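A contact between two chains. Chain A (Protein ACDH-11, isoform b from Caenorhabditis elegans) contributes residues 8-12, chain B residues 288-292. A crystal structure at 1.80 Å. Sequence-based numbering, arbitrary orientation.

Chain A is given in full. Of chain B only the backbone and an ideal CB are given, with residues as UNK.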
# COMPACT_ATOMS: atom_id res chain seq x y z
N GLN A 8 28.87 -0.01 -22.71
CA GLN A 8 27.46 -0.43 -22.69
C GLN A 8 26.79 -0.38 -21.32
O GLN A 8 25.65 -0.79 -21.18
CB GLN A 8 27.37 -1.84 -23.32
CG GLN A 8 27.89 -2.00 -24.76
CD GLN A 8 27.38 -0.89 -25.66
OE1 GLN A 8 26.21 -0.50 -25.64
NE2 GLN A 8 28.27 -0.38 -26.46
N TYR A 9 27.45 0.17 -20.30
CA TYR A 9 26.91 0.31 -18.99
C TYR A 9 27.13 1.74 -18.54
O TYR A 9 28.24 2.14 -18.27
CB TYR A 9 27.51 -0.72 -18.01
CG TYR A 9 27.27 -2.14 -18.41
CD1 TYR A 9 26.10 -2.83 -18.04
CD2 TYR A 9 28.19 -2.81 -19.18
CE1 TYR A 9 25.91 -4.13 -18.44
CE2 TYR A 9 28.02 -4.16 -19.61
CZ TYR A 9 26.83 -4.79 -19.22
OH TYR A 9 26.63 -6.08 -19.63
N SER A 10 26.05 2.49 -18.49
CA SER A 10 26.12 3.91 -18.38
C SER A 10 24.87 4.39 -17.72
O SER A 10 23.77 4.00 -18.09
CB SER A 10 26.33 4.51 -19.79
OG SER A 10 26.67 5.88 -19.63
N HIS A 11 25.01 5.21 -16.65
CA HIS A 11 23.91 5.81 -16.06
C HIS A 11 23.24 6.78 -17.03
O HIS A 11 23.86 7.34 -17.89
CB HIS A 11 24.31 6.59 -14.77
CG HIS A 11 24.83 5.68 -13.70
ND1 HIS A 11 25.65 6.12 -12.68
CD2 HIS A 11 24.67 4.34 -13.52
CE1 HIS A 11 25.93 5.09 -11.89
NE2 HIS A 11 25.34 4.00 -12.37
N ALA A 12 21.94 6.97 -16.86
CA ALA A 12 21.22 7.98 -17.65
C ALA A 12 21.78 9.36 -17.44
O ALA A 12 22.11 9.76 -16.32
CB ALA A 12 19.74 8.00 -17.24
N UNK B 288 21.78 -3.58 -9.57
CA UNK B 288 22.77 -2.49 -9.57
C UNK B 288 23.32 -2.23 -10.92
O UNK B 288 23.86 -3.14 -11.59
CB UNK B 288 23.92 -2.80 -8.61
N UNK B 289 23.32 -0.96 -11.31
CA UNK B 289 24.00 -0.54 -12.49
C UNK B 289 25.26 0.16 -12.06
O UNK B 289 25.21 1.26 -11.44
CB UNK B 289 23.12 0.36 -13.36
N UNK B 290 26.38 -0.44 -12.43
CA UNK B 290 27.75 0.04 -12.14
C UNK B 290 28.26 0.83 -13.31
O UNK B 290 28.40 0.33 -14.45
CB UNK B 290 28.70 -1.12 -11.83
N UNK B 291 28.55 2.10 -13.05
CA UNK B 291 29.11 2.95 -14.04
C UNK B 291 30.21 3.78 -13.42
O UNK B 291 29.97 4.91 -12.97
CB UNK B 291 28.03 3.83 -14.67
N UNK B 292 31.42 3.24 -13.43
CA UNK B 292 32.57 3.95 -12.85
C UNK B 292 32.73 3.73 -11.33
O UNK B 292 33.42 4.53 -10.64
CB UNK B 292 32.43 5.45 -13.13

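Chain A runs past this part of chain B as a short strand, Tyr A9 and Ser A10, followed by His A11 in an extended loop, and the five positions of chain B differ sharply in how much of it they meet.

At position 288 the backbone is in a strand conformation (phi/psi -117/131), and no atom of the chain A stretch lies within 5.5 Å of the ideal CB. Chain A therefore sets no requirement, and any residue compatible with a strand would serve. The deposited residue is Leu B288; its nearest side-chain atom, Leu B288 CB, is 7.9 Å from His A11 NE2.

Position 289 is also extended (-105/115), but its CA-to-CB bond points toward chain A. The ideal CB sits 4.3 Å from His A11 CD2, and near it lie the CB of Tyr A9 and the backbone carbonyl of Ser A10. There is room for a side chain of moderate size, and the carbon surfaces favour an aliphatic one: leucine, isoleucine, valine or methionine are all plausible. The backbone carbonyl acts independently of that choice, since His A11 NE2 donates a hydrogen bond to the O atom of position 289 (2.9 Å, 169°), meeting it near the plane of the imidazole ring. The residue is Leu B289, with chi1 t and chi2 p. Its CD1 packs 4.1 Å from Tyr A9 CB and lies at the edge of the tyrosine ring, its CD2 comes to 3.6 Å from Ser A10 O, and its CG lies 3.7 Å from His A11 CD2. The leucine side chain thus touches Tyr A9, Ser A10 and His A11 in turn.

At position 290 the strand alternation turns CA-to-CB away from chain A, and the ideal CB has nothing of the stretch within 5.5 Å. The visible atoms do not discriminate among side chains here. The residue is Leu B290; its nearest side-chain atom, Leu B290 CB, is 6.1 Å from His A11 NE2, while its backbone O touches Tyr A9 CB at 3.8 Å.

Position 291 points toward chain A again, at the point of closest CA approach, 5.4 Å from Ser A10 CA. Its ideal CB is 3.5 Å from His A11 NE2 and 4.2 Å from Ser A10 CA. Within reach is the backbone N of His A11, a donor calling for an acceptor on a short side chain; aspartate or asparagine would suit, and serine or threonine might be considered. The deposited Asp B291, with chi1 t, places OD2 2.9 Å from His A11 N in a nearly straight hydrogen bond (165°). Its CB also lies over one face of the imidazole, 3.5 Å from the ring centroid and 9° off the normal, in a CH-pi contact. The histidine is consequently held through its backbone, its ring edge and its ring face.

At position 292 chain A is out of reach, and the constraint is conformational. With phi/psi of 86/22, a CB would be jammed against the preceding carbonyl O, which by itself calls for glycine. Gly B292 meets that demand where the chain turns a corner.

Chain B 288-292: LLLDG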
# COMPACT_ATOMS: atom_id res chain seq x y z
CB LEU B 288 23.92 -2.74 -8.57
CG LEU B 288 23.52 -3.04 -7.13
CD1 LEU B 288 24.82 -3.32 -6.37
CD2 LEU B 288 22.69 -1.99 -6.51
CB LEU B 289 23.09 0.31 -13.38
CG LEU B 289 23.70 0.98 -14.61
CD1 LEU B 289 24.32 -0.01 -15.58
CD2 LEU B 289 22.73 1.83 -15.45
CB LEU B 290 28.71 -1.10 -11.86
CG LEU B 290 28.76 -1.73 -10.45
CD1 LEU B 290 27.47 -1.92 -9.75
CD2 LEU B 290 29.49 -3.04 -10.44
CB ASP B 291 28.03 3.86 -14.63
CG ASP B 291 28.56 4.79 -15.69
OD1 ASP B 291 29.73 4.68 -16.13
OD2 ASP B 291 27.79 5.68 -16.07
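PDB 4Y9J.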